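Local atomic coordinates of GTN Reductase (Agrobacterium tumefaciens, PDB entry 5N6G), a protein that probably reduces activated carbon-carbon double bonds with NADH or NADPH, as an FMN-dependent ene-reductase of the Old Yellow Enzyme family. Residues A[157-160]-A[161-164]; A[253-256]-A[257-260]. All coordinates share one frame; numbering follows the deposited sequence. Where two conformers were deposited one is given.

Contact 1: residues A[157-160]-A[161-164]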
ATOM      1  N   LEU A 157     -10.268   1.893  14.174  1.00 14.87           N
ATOM      2  CA  LEU A 157     -10.563   0.504  13.833  1.00 15.42           C
ATOM      3  C   LEU A 157     -11.920   0.390  13.159  1.00 15.63           C
ATOM      4  O   LEU A 157     -12.065  -0.350  12.178  1.00 16.31           O
ATOM      5  CB  LEU A 157     -10.490  -0.385  15.077  1.00 14.59           C
ATOM      6  CG  LEU A 157      -9.083  -0.595  15.616  1.00 16.76           C
ATOM      7  CD1 LEU A 157      -9.146  -1.344  16.946  1.00 20.64           C
ATOM      8  CD2 LEU A 157      -8.213  -1.363  14.654  1.00 20.30           C
ATOM      9  N   GLU A 158     -12.923   1.137  13.651  1.00 15.75           N
ATOM     10  CA  GLU A 158     -14.225   1.133  12.992  0.57 17.45           C
ATOM     11  C   GLU A 158     -14.114   1.682  11.575  1.00 18.01           C
ATOM     12  O   GLU A 158     -14.801   1.200  10.661  1.00 17.13           O
ATOM     13  CB  GLU A 158     -15.250   1.923  13.814  0.57 21.80           C
ATOM     14  CG  GLU A 158     -16.676   1.862  13.271  0.57 21.41           C
ATOM     15  CD  GLU A 158     -17.179   0.437  12.949  0.57 36.86           C
ATOM     16  OE1 GLU A 158     -16.975  -0.508  13.757  0.57 20.87           O
ATOM     17  OE2 GLU A 158     -17.781   0.268  11.868  0.57 54.49           O
ATOM     18  N   ASP A 159     -13.237   2.677  11.365  1.00 17.20           N
ATOM     19  CA  ASP A 159     -13.046   3.206  10.016  1.00 14.94           C
ATOM     20  C   ASP A 159     -12.394   2.174   9.106  1.00 14.73           C
ATOM     21  O   ASP A 159     -12.676   2.148   7.903  1.00 14.79           O
ATOM     22  CB  ASP A 159     -12.213   4.492  10.041  1.00 15.13           C
ATOM     23  CG  ASP A 159     -12.972   5.672  10.629  1.00 20.92           C
ATOM     24  OD1 ASP A 159     -14.236   5.641  10.660  1.00 25.11           O
ATOM     25  OD2 ASP A 159     -12.298   6.643  11.044  1.00 23.72           O
ATOM     26  N   TYR A 160     -11.471   1.352   9.631  1.00 15.33           N
ATOM     27  CA  TYR A 160     -10.933   0.271   8.805  1.00 12.68           C
ATOM     28  C   TYR A 160     -12.011  -0.754   8.466  1.00 16.20           C
ATOM     29  O   TYR A 160     -12.044  -1.269   7.337  1.00 14.90           O
ATOM     30  CB  TYR A 160      -9.744  -0.400   9.481  1.00 15.45           C
ATOM     31  CG  TYR A 160      -8.422   0.255   9.237  1.00 12.59           C
ATOM     32  CD1 TYR A 160      -7.729   0.083   8.037  1.00 12.43           C
ATOM     33  CD2 TYR A 160      -7.819   1.012  10.226  1.00 13.02           C
ATOM     34  CE1 TYR A 160      -6.507   0.673   7.822  1.00 14.79           C
ATOM     35  CE2 TYR A 160      -6.600   1.611  10.008  1.00 12.45           C
ATOM     36  CZ  TYR A 160      -5.939   1.418   8.810  1.00 14.21           C
ATOM     37  OH  TYR A 160      -4.725   2.011   8.608  1.00 15.32           O
ATOM     38  N   ARG A 161     -12.910  -1.056   9.411  1.00 15.42           N
ATOM     39  CA  ARG A 161     -14.016  -1.965   9.118  1.00 15.38           C
ATOM     40  C   ARG A 161     -14.885  -1.402   8.014  1.00 17.87           C
ATOM     41  O   ARG A 161     -15.230  -2.104   7.054  1.00 16.51           O
ATOM     42  CB  ARG A 161     -14.862  -2.232  10.368  1.00 14.80           C
ATOM     43  CG  ARG A 161     -14.149  -2.997  11.481  1.00 15.76           C
ATOM     44  CD  ARG A 161     -15.066  -3.341  12.638  1.00 18.38           C
ATOM     45  NE  ARG A 161     -14.261  -3.777  13.779  1.00 17.07           N
ATOM     46  CZ  ARG A 161     -13.925  -3.021  14.817  1.00 24.86           C
ATOM     47  NH1 ARG A 161     -14.395  -1.791  14.959  1.00 21.81           N
ATOM     48  NH2 ARG A 161     -13.107  -3.509  15.738  1.00 21.61           N
ATOM     49  N   SER A 162     -15.291  -0.142   8.150  1.00 15.70           N
ATOM     50  CA  SER A 162     -16.190   0.405   7.144  1.00 16.49           C
ATOM     51  C   SER A 162     -15.479   0.587   5.808  1.00 15.80           C
ATOM     52  O   SER A 162     -16.106   0.442   4.751  1.00 18.88           O
ATOM     53  CB  SER A 162     -16.818   1.715   7.645  1.00 25.71           C
ATOM     54  OG  SER A 162     -15.878   2.752   7.711  1.00 43.13           O
ATOM     55  N   GLY A 163     -14.185   0.915   5.825  1.00 15.76           N
ATOM     56  CA  GLY A 163     -13.425   1.013   4.589  1.00 16.10           C
ATOM     57  C   GLY A 163     -13.292  -0.312   3.861  1.00 17.73           C
ATOM     58  O   GLY A 163     -13.399  -0.371   2.636  1.00 16.60           O
ATOM     59  N   ALA A 164     -13.060  -1.390   4.604  1.00 14.71           N
ATOM     60  CA  ALA A 164     -13.016  -2.721   4.000  1.00 15.52           C
ATOM     61  C   ALA A 164     -14.370  -3.096   3.397  1.00 15.14           C
ATOM     62  O   ALA A 164     -14.445  -3.618   2.274  1.00 16.45           O
ATOM     63  CB  ALA A 164     -12.570  -3.743   5.040  1.00 15.68           C
TER
HETATM   64  O   HOH W   1     -16.565   4.268  10.232  1.00 32.57           O
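Gly163 N donates to Asp159 O at 2.8 Å, the shortest of four consecutive i to i+4 backbone bonds that make residues 157-164 one regular stretch of helix 150-169. Outside this ladder, Glu158, in one of its two conformers, forms an i to i+3 salt bridge with Arg161, Glu158 OE1 lying 3.1 Å from Arg161 NH1. In that conformer Glu158 sends CG anti to its backbone N (chi1 -174°) and then bends at chi2, which brings OE1 within reach of the Arg161 guanidinium. The extended Arg161 chain crosses it at about a right angle, its CD 3.6 Å from Glu158 OE1. NH1 meets OE1 from above the carboxylate plane, the two flat groups being turned 33° apart; a single N-H...O pair makes the bridge. Next to it, Arg161 NH2 lies 4.1 Å from Leu157 CB, and the carbonyl carbon of Leu157 sits over one guanidinium face. A water donates to both Asp159 OD1 (2.7 Å) and Ser162 OG (3.0 Å), linking two side chains whose OD1 and OG are 4.4 Å apart. Tyr160 and Leu157 touch Val214 of helix 204-222, the neighbouring helix of the TIM barrel. Carboxylate and guanidinium thus probably offset each other's charge through one tilted N-H...O pair, at least in this conformer, while the Asp159 carboxylate and the Ser162 hydroxyl are joined through a water.

Contact 2: residues A[253-256]-A[257-260]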
ATOM      1  N   VAL A 253       5.246 -11.041  11.338  1.00 14.42           N
ATOM      2  CA  VAL A 253       4.796 -12.033  10.358  1.00 14.90           C
ATOM      3  C   VAL A 253       4.554 -13.395  10.994  1.00 15.29           C
ATOM      4  O   VAL A 253       3.744 -14.170  10.478  1.00 15.51           O
ATOM      5  CB  VAL A 253       5.725 -12.197   9.141  1.00 20.40           C
ATOM      6  CG1 VAL A 253       5.606 -11.046   8.227  1.00 21.12           C
ATOM      7  CG2 VAL A 253       7.165 -12.530   9.542  1.00 18.08           C
ATOM      8  N   GLU A 254       5.207 -13.724  12.114  1.00 14.90           N
ATOM      9  CA  GLU A 254       4.824 -14.920  12.843  0.51 18.01           C
ATOM     10  C   GLU A 254       3.352 -14.847  13.234  1.00 17.88           C
ATOM     11  O   GLU A 254       2.614 -15.824  13.100  1.00 17.58           O
ATOM     12  CB  GLU A 254       5.714 -15.071  14.074  0.51 19.48           C
ATOM     13  CG  GLU A 254       5.385 -16.244  14.935  0.51 17.26           C
ATOM     14  CD  GLU A 254       5.832 -16.059  16.377  0.51 38.71           C
ATOM     15  OE1 GLU A 254       6.583 -15.096  16.664  0.51 28.35           O
ATOM     16  OE2 GLU A 254       5.410 -16.870  17.229  0.51 53.88           O
ATOM     17  N   GLN A 255       2.915 -13.685  13.706  1.00 14.61           N
ATOM     18  CA  GLN A 255       1.516 -13.535  14.069  1.00 13.87           C
ATOM     19  C   GLN A 255       0.619 -13.543  12.842  1.00 14.17           C
ATOM     20  O   GLN A 255      -0.466 -14.130  12.872  1.00 14.18           O
ATOM     21  CB  GLN A 255       1.307 -12.253  14.870  1.00 12.06           C
ATOM     22  CG  GLN A 255       2.143 -12.162  16.124  1.00 13.96           C
ATOM     23  CD  GLN A 255       2.300 -13.467  16.874  1.00 28.04           C
ATOM     24  OE1 GLN A 255       1.327 -14.107  17.242  1.00 24.37           O
ATOM     25  NE2 GLN A 255       3.542 -13.868  17.101  1.00 45.59           N
ATOM     26  N   LEU A 256       1.055 -12.903  11.739  1.00 12.53           N
ATOM     27  CA  LEU A 256       0.261 -12.915  10.514  1.00 12.92           C
ATOM     28  C   LEU A 256       0.150 -14.315   9.931  1.00 12.74           C
ATOM     29  O   LEU A 256      -0.845 -14.637   9.278  1.00 13.79           O
ATOM     30  CB  LEU A 256       0.859 -11.952   9.487  1.00 13.78           C
ATOM     31  CG  LEU A 256       0.795 -10.480   9.890  1.00 13.42           C
ATOM     32  CD1 LEU A 256       1.542  -9.653   8.841  1.00 17.24           C
ATOM     33  CD2 LEU A 256      -0.592  -9.931  10.035  1.00 15.19           C
ATOM     34  N   GLY A 257       1.157 -15.160  10.167  1.00 13.66           N
ATOM     35  CA  GLY A 257       1.122 -16.535   9.702  1.00 13.13           C
ATOM     36  C   GLY A 257       0.021 -17.363  10.312  1.00 14.46           C
ATOM     37  O   GLY A 257      -0.302 -18.442   9.803  1.00 16.25           O
ATOM     38  N   LYS A 258      -0.558 -16.886  11.406  1.00 12.98           N
ATOM     39  CA  LYS A 258      -1.639 -17.565  12.100  1.00 16.00           C
ATOM     40  C   LYS A 258      -3.014 -17.176  11.583  1.00 16.03           C
ATOM     41  O   LYS A 258      -4.011 -17.807  11.992  1.00 17.23           O
ATOM     42  CB  LYS A 258      -1.562 -17.243  13.587  1.00 15.23           C
ATOM     43  CG  LYS A 258      -0.301 -17.733  14.289  1.00 18.48           C
ATOM     44  CD  LYS A 258      -0.213 -17.133  15.665  1.00 22.55           C
ATOM     45  CE  LYS A 258       1.030 -17.609  16.397  1.00 25.50           C
ATOM     46  NZ  LYS A 258       1.055 -17.006  17.763  1.00 27.47           N
ATOM     47  N   ARG A 259      -3.089 -16.208  10.670  1.00 15.68           N
ATOM     48  CA  ARG A 259      -4.349 -15.535  10.342  1.00 14.66           C
ATOM     49  C   ARG A 259      -4.920 -15.821   8.950  1.00 17.87           C
ATOM     50  O   ARG A 259      -5.885 -15.163   8.553  1.00 19.56           O
ATOM     51  CB  ARG A 259      -4.168 -14.036  10.552  1.00 15.51           C
ATOM     52  CG  ARG A 259      -4.140 -13.719  12.060  1.00 17.92           C
ATOM     53  CD  ARG A 259      -3.465 -12.453  12.367  1.00 23.54           C
ATOM     54  NE  ARG A 259      -3.892 -11.891  13.644  1.00 19.07           N
ATOM     55  CZ  ARG A 259      -3.307 -12.113  14.822  1.00 16.24           C
ATOM     56  NH1 ARG A 259      -2.256 -12.920  14.942  1.00 16.48           N
ATOM     57  NH2 ARG A 259      -3.772 -11.494  15.898  1.00 16.43           N
ATOM     58  N   ASN A 260      -4.386 -16.780   8.207  1.00 18.04           N
ATOM     59  CA  ASN A 260      -5.041 -17.236   6.980  1.00 14.93           C
ATOM     60  C   ASN A 260      -5.219 -16.106   5.964  1.00 14.55           C
ATOM     61  O   ASN A 260      -6.216 -16.056   5.238  1.00 19.13           O
ATOM     62  CB  ASN A 260      -6.385 -17.883   7.311  1.00 16.72           C
ATOM     63  CG  ASN A 260      -6.221 -19.154   8.119  1.00 27.48           C
ATOM     64  OD1 ASN A 260      -6.637 -19.244   9.275  1.00 66.91           O
ATOM     65  ND2 ASN A 260      -5.594 -20.137   7.510  1.00 34.25           N
TER
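A type I beta turn from Leu256 to Arg259 follows on from helix 245-256, closed by Arg259 N on Leu256 O at 3.1 Å, just after Gly257 N has made an i to i+4 bond to Val253 O at 2.8 Å. Gln255 O is gripped twice: Lys258 N (3.1 Å) and Arg259 NH1 (3.0 Å) reach it from opposite faces of its carbonyl plane. The guanidinium offers its edge, with the oxygen nearly in its plane and an N-H...O angle of 158°, while NH1 also lies 3.6 Å from Gln255 CB. In the TIM barrel this is the turn that leads from the helix into strand 263-267, and Arg259 ties it to the adjacent helix 204-222 as well, through a salt bridge from NE to Asp216. Leu256 packs on that helix too, against Leu211, Leu212 and Val215. Gln255 bends at chi2 (-38°) and runs side by side with Lys258, both pointing the same way. The extended chain carries Lys258 NZ to Gln255 OE1, 3.0 Å away and tilted 20° from the amide plane, with Lys258 CE close behind at 3.6 Å. In one conformer Glu254 OE2 is 4.4 Å from Lys258 NZ, a long, weak pairing of opposite charges that falls short of a salt bridge.

How the contacts relate
Both contacts lie on the outside of the same eight-stranded barrel, contact 1 within helix 150-169 and contact 2 at the end of helix 245-256 and the loop beyond it. Helix 204-222 links them: Leu157, Tyr160, Arg161 and Ala164 of contact 1 touch it, as do Gln255 and Leu256 of contact 2, whose Arg259 also bridges to its Asp216. The contact centres are 20 Å apart and the nearest atoms about 11 Å, so they do not meet directly. No residue of either contact belongs to the 2-phenylacrylic acid pocket. In contact 1 the Tyr160 side chain is about 12 Å from FMN and about 9 Å from the side chain of FMN-binding Gln97; in contact 2 the Leu256 side chain lies about 10 Å from that of FMN-binding Arg230.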